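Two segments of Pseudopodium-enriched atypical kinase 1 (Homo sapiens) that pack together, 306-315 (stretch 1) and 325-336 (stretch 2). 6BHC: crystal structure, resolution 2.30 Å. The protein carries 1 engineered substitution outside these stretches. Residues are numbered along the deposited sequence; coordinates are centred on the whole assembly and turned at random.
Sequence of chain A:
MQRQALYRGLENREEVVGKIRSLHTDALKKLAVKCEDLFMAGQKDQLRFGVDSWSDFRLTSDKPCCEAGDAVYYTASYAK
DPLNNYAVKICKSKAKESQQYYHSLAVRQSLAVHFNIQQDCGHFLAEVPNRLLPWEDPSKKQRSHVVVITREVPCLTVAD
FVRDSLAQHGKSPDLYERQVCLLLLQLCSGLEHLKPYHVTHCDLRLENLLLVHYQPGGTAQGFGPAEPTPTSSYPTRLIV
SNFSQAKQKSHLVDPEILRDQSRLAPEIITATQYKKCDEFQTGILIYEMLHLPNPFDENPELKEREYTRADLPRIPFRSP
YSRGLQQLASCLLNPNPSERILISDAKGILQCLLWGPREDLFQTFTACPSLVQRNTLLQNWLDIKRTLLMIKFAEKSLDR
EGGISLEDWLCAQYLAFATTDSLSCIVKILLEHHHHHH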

ATOM      1  N   GLU A 306      49.213  -0.188  21.876  1.00 99.98           N
ATOM      2  CA  GLU A 306      48.010  -1.011  21.758  1.00105.10           C
ATOM      3  C   GLU A 306      46.945  -0.347  22.624  1.00 95.47           C
ATOM      4  O   GLU A 306      46.708  -0.739  23.769  1.00101.19           O
ATOM      5  CB  GLU A 306      48.275  -2.464  22.164  1.00120.10           C
ATOM      6  CG  GLU A 306      49.189  -3.201  21.194  1.00133.46           C
ATOM      7  CD  GLU A 306      49.326  -4.676  21.516  1.00143.29           C
ATOM      8  OE1 GLU A 306      48.809  -5.108  22.567  1.00147.58           O
ATOM      9  OE2 GLU A 306      49.950  -5.403  20.715  1.00145.52           O
ATOM     10  N   TYR A 307      46.302   0.671  22.058  1.00 83.35           N
ATOM     11  CA  TYR A 307      45.415   1.558  22.793  1.00 67.70           C
ATOM     12  C   TYR A 307      44.169   0.818  23.277  1.00 66.01           C
ATOM     13  O   TYR A 307      43.916  -0.341  22.936  1.00 68.33           O
ATOM     14  CB  TYR A 307      45.016   2.743  21.916  1.00 60.98           C
ATOM     15  CG  TYR A 307      44.498   2.339  20.553  1.00 47.80           C
ATOM     16  CD1 TYR A 307      45.369   2.140  19.487  1.00 46.90           C
ATOM     17  CD2 TYR A 307      43.141   2.150  20.331  1.00 34.49           C
ATOM     18  CE1 TYR A 307      44.902   1.766  18.243  1.00 38.59           C
ATOM     19  CE2 TYR A 307      42.666   1.777  19.089  1.00 32.62           C
ATOM     20  CZ  TYR A 307      43.551   1.586  18.049  1.00 33.67           C
ATOM     21  OH  TYR A 307      43.084   1.214  16.810  1.00 41.16           O
ATOM     22  N   THR A 308      43.385   1.518  24.090  1.00 62.07           N
ATOM     23  CA  THR A 308      42.123   1.024  24.620  1.00 62.32           C
ATOM     24  C   THR A 308      40.997   1.970  24.200  1.00 64.98           C
ATOM     25  O   THR A 308      41.172   2.839  23.340  1.00 67.78           O
ATOM     26  CB  THR A 308      42.195   0.877  26.142  1.00 62.26           C
ATOM     27  OG1 THR A 308      42.503   2.144  26.734  1.00 62.17           O
ATOM     28  CG2 THR A 308      43.264  -0.134  26.531  1.00 64.37           C
ATOM     29  N   ARG A 309      39.830   1.798  24.824  1.00 65.61           N
ATOM     30  CA  ARG A 309      38.677   2.620  24.472  1.00 68.13           C
ATOM     31  C   ARG A 309      38.854   4.053  24.962  1.00 66.52           C
ATOM     32  O   ARG A 309      38.461   5.003  24.276  1.00 61.38           O
ATOM     33  CB  ARG A 309      37.404   2.000  25.051  1.00 71.26           C
ATOM     34  CG  ARG A 309      36.136   2.254  24.244  1.00 75.51           C
ATOM     35  CD  ARG A 309      35.483   3.580  24.598  1.00 80.67           C
ATOM     36  NE  ARG A 309      34.135   3.678  24.046  1.00 85.20           N
ATOM     37  CZ  ARG A 309      33.306   4.696  24.263  1.00 86.49           C
ATOM     38  NH1 ARG A 309      32.097   4.695  23.719  1.00 80.13           N
ATOM     39  NH2 ARG A 309      33.687   5.713  25.023  1.00 90.00           N
ATOM     40  N   ALA A 310      39.453   4.228  26.142  1.00 66.90           N
ATOM     41  CA  ALA A 310      39.645   5.557  26.710  1.00 67.76           C
ATOM     42  C   ALA A 310      40.721   6.360  25.992  1.00 62.62           C
ATOM     43  O   ALA A 310      40.793   7.578  26.189  1.00 69.32           O
ATOM     44  CB  ALA A 310      39.989   5.448  28.197  1.00 67.59           C
ATOM     45  N   ASP A 311      41.553   5.718  25.171  1.00 51.92           N
ATOM     46  CA  ASP A 311      42.601   6.443  24.463  1.00 43.07           C
ATOM     47  C   ASP A 311      42.077   7.149  23.217  1.00 38.02           C
ATOM     48  O   ASP A 311      42.672   8.142  22.783  1.00 39.70           O
ATOM     49  CB  ASP A 311      43.734   5.490  24.082  1.00 54.93           C
ATOM     50  CG  ASP A 311      44.404   4.864  25.290  1.00 71.44           C
ATOM     51  OD1 ASP A 311      44.633   5.576  26.289  1.00 74.56           O
ATOM     52  OD2 ASP A 311      44.702   3.651  25.238  1.00 76.76           O
ATOM     53  N   LEU A 312      40.983   6.663  22.635  1.00 28.44           N
ATOM     54  CA  LEU A 312      40.456   7.268  21.421  1.00 45.87           C
ATOM     55  C   LEU A 312      39.861   8.645  21.717  1.00 41.64           C
ATOM     56  O   LEU A 312      39.318   8.877  22.800  1.00 39.18           O
ATOM     57  CB  LEU A 312      39.396   6.368  20.790  1.00 39.68           C
ATOM     58  CG  LEU A 312      39.889   5.052  20.187  1.00 38.13           C
ATOM     59  CD1 LEU A 312      38.720   4.202  19.723  1.00 28.31           C
ATOM     60  CD2 LEU A 312      40.849   5.317  19.037  1.00 30.27           C
ATOM     61  N   PRO A 313      39.959   9.579  20.770  1.00 44.30           N
ATOM     62  CA  PRO A 313      39.353  10.901  20.975  1.00 43.69           C
ATOM     63  C   PRO A 313      37.841  10.797  21.118  1.00 33.39           C
ATOM     64  O   PRO A 313      37.191   9.979  20.464  1.00 41.44           O
ATOM     65  CB  PRO A 313      39.749  11.675  19.712  1.00 45.31           C
ATOM     66  CG  PRO A 313      40.946  10.952  19.177  1.00 49.48           C
ATOM     67  CD  PRO A 313      40.720   9.508  19.511  1.00 48.45           C
ATOM     68  N   ARG A 314      37.286  11.640  21.985  1.00 36.79           N
ATOM     69  CA  ARG A 314      35.869  11.576  22.314  1.00 33.28           C
ATOM     70  C   ARG A 314      35.036  12.274  21.246  1.00 28.91           C
ATOM     71  O   ARG A 314      35.339  13.402  20.845  1.00 35.58           O
ATOM     72  CB  ARG A 314      35.611  12.215  23.679  1.00 41.08           C
ATOM     73  CG  ARG A 314      36.453  11.641  24.806  1.00 46.09           C
ATOM     74  CD  ARG A 314      36.012  10.235  25.179  1.00 48.85           C
ATOM     75  NE  ARG A 314      36.931   9.613  26.128  1.00 55.15           N
ATOM     76  CZ  ARG A 314      36.870   9.773  27.447  1.00 54.89           C
ATOM     77  NH1 ARG A 314      35.928  10.540  27.981  1.00 55.41           N
ATOM     78  NH2 ARG A 314      37.751   9.170  28.231  1.00 55.02           N
ATOM     79  N   ILE A 315      33.986  11.604  20.792  1.00 21.61           N
ATOM     80  CA  ILE A 315      33.030  12.225  19.873  1.00 29.19           C
ATOM     81  C   ILE A 315      32.095  13.122  20.674  1.00 33.84           C
ATOM     82  O   ILE A 315      31.555  12.680  21.702  1.00 40.23           O
ATOM     83  CB  ILE A 315      32.252  11.159  19.110  1.00 32.24           C
ATOM     84  CG1 ILE A 315      33.187  10.382  18.180  1.00 33.54           C
ATOM     85  CG2 ILE A 315      31.111  11.792  18.326  1.00 30.51           C
ATOM     86  CD1 ILE A 315      32.492   9.320  17.358  1.00 32.43           C
ATOM     87  N   LEU A 325      27.137   6.139  17.737  1.00 16.65           N
ATOM     88  CA  LEU A 325      28.212   6.264  16.760  1.00 21.12           C
ATOM     89  C   LEU A 325      29.581   6.208  17.427  1.00 22.86           C
ATOM     90  O   LEU A 325      30.535   5.683  16.841  1.00 24.01           O
ATOM     91  CB  LEU A 325      28.055   7.561  15.967  1.00 20.70           C
ATOM     92  CG  LEU A 325      26.862   7.630  15.009  1.00 25.40           C
ATOM     93  CD1 LEU A 325      26.707   9.037  14.449  1.00 27.87           C
ATOM     94  CD2 LEU A 325      27.014   6.615  13.885  1.00 13.67           C
ATOM     95  N   GLN A 326      29.696   6.739  18.646  1.00 19.48           N
ATOM     96  CA  GLN A 326      30.948   6.627  19.386  1.00 27.20           C
ATOM     97  C   GLN A 326      31.254   5.173  19.721  1.00 32.01           C
ATOM     98  O   GLN A 326      32.380   4.702  19.522  1.00 29.08           O
ATOM     99  CB  GLN A 326      30.881   7.467  20.661  1.00 27.17           C
ATOM    100  CG  GLN A 326      32.071   7.284  21.590  1.00 30.89           C
ATOM    101  CD  GLN A 326      33.304   8.030  21.120  1.00 38.53           C
ATOM    102  OE1 GLN A 326      33.612   9.114  21.617  1.00 44.01           O
ATOM    103  NE2 GLN A 326      34.024   7.450  20.166  1.00 35.38           N
ATOM    104  N   GLN A 327      30.257   4.445  20.231  1.00 26.31           N
ATOM    105  CA  GLN A 327      30.457   3.036  20.551  1.00 28.37           C
ATOM    106  C   GLN A 327      30.740   2.223  19.294  1.00 25.56           C
ATOM    107  O   GLN A 327      31.562   1.299  19.314  1.00 32.50           O
ATOM    108  CB  GLN A 327      29.233   2.491  21.289  1.00 24.43           C
ATOM    109  CG  GLN A 327      29.314   1.014  21.651  1.00 37.21           C
ATOM    110  CD  GLN A 327      30.349   0.718  22.723  1.00 44.64           C
ATOM    111  OE1 GLN A 327      30.841   1.622  23.402  1.00 50.53           O
ATOM    112  NE2 GLN A 327      30.684  -0.558  22.880  1.00 39.58           N
ATOM    113  N   LEU A 328      30.074   2.559  18.188  1.00 23.25           N
ATOM    114  CA  LEU A 328      30.307   1.849  16.935  1.00 18.35           C
ATOM    115  C   LEU A 328      31.732   2.058  16.438  1.00 22.71           C
ATOM    116  O   LEU A 328      32.379   1.113  15.974  1.00 25.43           O
ATOM    117  CB  LEU A 328      29.299   2.310  15.881  1.00 23.25           C
ATOM    118  CG  LEU A 328      29.478   1.710  14.488  1.00 30.27           C
ATOM    119  CD1 LEU A 328      29.354   0.198  14.553  1.00 25.63           C
ATOM    120  CD2 LEU A 328      28.470   2.297  13.512  1.00 29.01           C
ATOM    121  N   ALA A 329      32.237   3.290  16.529  1.00 18.71           N
ATOM    122  CA  ALA A 329      33.602   3.566  16.094  1.00 25.03           C
ATOM    123  C   ALA A 329      34.620   2.848  16.973  1.00 24.95           C
ATOM    124  O   ALA A 329      35.597   2.286  16.466  1.00 23.44           O
ATOM    125  CB  ALA A 329      33.858   5.072  16.095  1.00 22.10           C
ATOM    126  N   SER A 330      34.406   2.853  18.291  1.00 23.62           N
ATOM    127  CA  SER A 330      35.331   2.178  19.196  1.00 23.29           C
ATOM    128  C   SER A 330      35.421   0.690  18.887  1.00 21.08           C
ATOM    129  O   SER A 330      36.500   0.093  18.976  1.00 28.50           O
ATOM    130  CB  SER A 330      34.901   2.399  20.647  1.00 29.63           C
ATOM    131  OG  SER A 330      34.792   3.781  20.941  1.00 45.97           O
ATOM    132  N   CYS A 331      34.295   0.072  18.521  1.00 20.35           N
ATOM    133  CA  CYS A 331      34.310  -1.344  18.170  1.00 28.72           C
ATOM    134  C   CYS A 331      35.006  -1.576  16.836  1.00 31.07           C
ATOM    135  O   CYS A 331      35.739  -2.559  16.675  1.00 29.42           O
ATOM    136  CB  CYS A 331      32.883  -1.891  18.130  1.00 33.19           C
ATOM    137  SG  CYS A 331      32.040  -1.901  19.727  1.00 37.51           S
ATOM    138  N   LEU A 332      34.782  -0.687  15.865  1.00 21.75           N
ATOM    139  CA  LEU A 332      35.439  -0.809  14.572  1.00 29.69           C
ATOM    140  C   LEU A 332      36.928  -0.497  14.646  1.00 26.74           C
ATOM    141  O   LEU A 332      37.692  -0.981  13.804  1.00 24.44           O
ATOM    142  CB  LEU A 332      34.768   0.112  13.550  1.00 23.08           C
ATOM    143  CG  LEU A 332      33.335  -0.235  13.137  1.00 23.60           C
ATOM    144  CD1 LEU A 332      32.723   0.896  12.323  1.00 17.15           C
ATOM    145  CD2 LEU A 332      33.302  -1.538  12.352  1.00 19.02           C
ATOM    146  N   LEU A 333      37.357   0.297  15.627  1.00 24.00           N
ATOM    147  CA  LEU A 333      38.754   0.680  15.768  1.00 25.29           C
ATOM    148  C   LEU A 333      39.487  -0.159  16.805  1.00 26.68           C
ATOM    149  O   LEU A 333      40.561   0.240  17.267  1.00 37.92           O
ATOM    150  CB  LEU A 333      38.863   2.164  16.119  1.00 34.22           C
ATOM    151  CG  LEU A 333      38.402   3.131  15.029  1.00 33.69           C
ATOM    152  CD1 LEU A 333      38.527   4.567  15.506  1.00 31.73           C
ATOM    153  CD2 LEU A 333      39.198   2.911  13.751  1.00 24.79           C
ATOM    154  N   ASN A 334      38.933  -1.302  17.182  1.00 38.97           N
ATOM    155  CA  ASN A 334      39.603  -2.197  18.111  1.00 28.07           C
ATOM    156  C   ASN A 334      40.925  -2.657  17.507  1.00 40.58           C
ATOM    157  O   ASN A 334      40.928  -3.217  16.401  1.00 33.67           O
ATOM    158  CB  ASN A 334      38.712  -3.397  18.428  1.00 27.77           C
ATOM    159  CG  ASN A 334      39.228  -4.223  19.593  1.00 31.22           C
ATOM    160  OD1 ASN A 334      40.417  -4.534  19.677  1.00 33.15           O
ATOM    161  ND2 ASN A 334      38.330  -4.583  20.502  1.00 35.19           N
ATOM    162  N   PRO A 335      42.058  -2.446  18.184  1.00 38.30           N
ATOM    163  CA  PRO A 335      43.347  -2.837  17.591  1.00 35.75           C
ATOM    164  C   PRO A 335      43.509  -4.336  17.409  1.00 40.23           C
ATOM    165  O   PRO A 335      44.405  -4.755  16.665  1.00 40.61           O
ATOM    166  CB  PRO A 335      44.375  -2.282  18.584  1.00 38.04           C
ATOM    167  CG  PRO A 335      43.634  -2.172  19.877  1.00 33.98           C
ATOM    168  CD  PRO A 335      42.218  -1.834  19.514  1.00 32.01           C
ATOM    169  N   ASN A 336      42.677  -5.155  18.053  1.00 40.77           N
ATOM    170  CA  ASN A 336      42.752  -6.599  17.892  1.00 47.07           C
ATOM    171  C   ASN A 336      41.755  -7.039  16.833  1.00 38.85           C
ATOM    172  O   ASN A 336      40.542  -6.872  17.036  1.00 29.55           O
ATOM    173  CB  ASN A 336      42.465  -7.304  19.212  1.00 56.32           C
ATOM    174  CG  ASN A 336      42.591  -8.811  19.106  1.00 67.06           C
ATOM    175  OD1 ASN A 336      43.246  -9.330  18.202  1.00 68.66           O
ATOM    176  ND2 ASN A 336      41.962  -9.524  20.033  1.00 77.81           N
TER
HETATM  177  O   HOH W   1      31.501  10.002  23.393  1.00 72.92           O

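A largely non-helical segment, 306-315, lies along the last turns of a helix and the residues that follow it, held by a strong hydrogen bond near each end, a proline packed on a tyrosine ring, a leucine contact between, and a weaker arginine contact; together the two stretches bury 623 Å². At one end, Tyr307 (chi1 p) carries its phenol beyond the helix terminus, where Tyr307 OH donates to Leu333 O at 2.7 Å. Leu333 is the first residue to leave helical phi/psi, and its carbonyl lies at the edge of the ring, near its plane. Pro335 covers one face of the same ring: its CG sits 4.2 Å from the Tyr307 ring centroid, 13° off the normal, a CH-pi contact, while Pro335 CD comes within 3.7 Å of Tyr307 CE2. A tyrosine thus serves twice, its hydroxyl meeting the polar backbone and its flat ring the proline. In the middle, Leu312 points toward the helix, placing CD1 4.1 Å from Leu333 CB and 4.0 Å from Ser330 CA. The small Ser330 side chain turns back on its own helix, Ser330 OG donating to Gln326 O at 2.9 Å. Thr308 N donates to Asp311 OD2 at 2.8 Å, tying down the turn that precedes Leu312. At the other end, buried Gln326 reaches across with chi1 t and chi2 p, and its OE1 accepts from Ile315 N at 2.6 Å in a nearly straight bond (178°). A water donates to both Gln326 OE1 (2.9 Å) and Ile315 O (3.2 Å), bridging the same pair. The amide suits this buried place because its OE1 accepts from Ile315 N and the water while its NE2 is satisfied elsewhere in the structure. Arg309, poorly ordered, lays one guanidinium face over Gln326 CD; its NH1 makes a weak hydrogen bond to Gln327 OE1 (3.3 Å), so this exposed side chain adds considerable covered area (83 Å² for the whole residue) but only a weak polar bond.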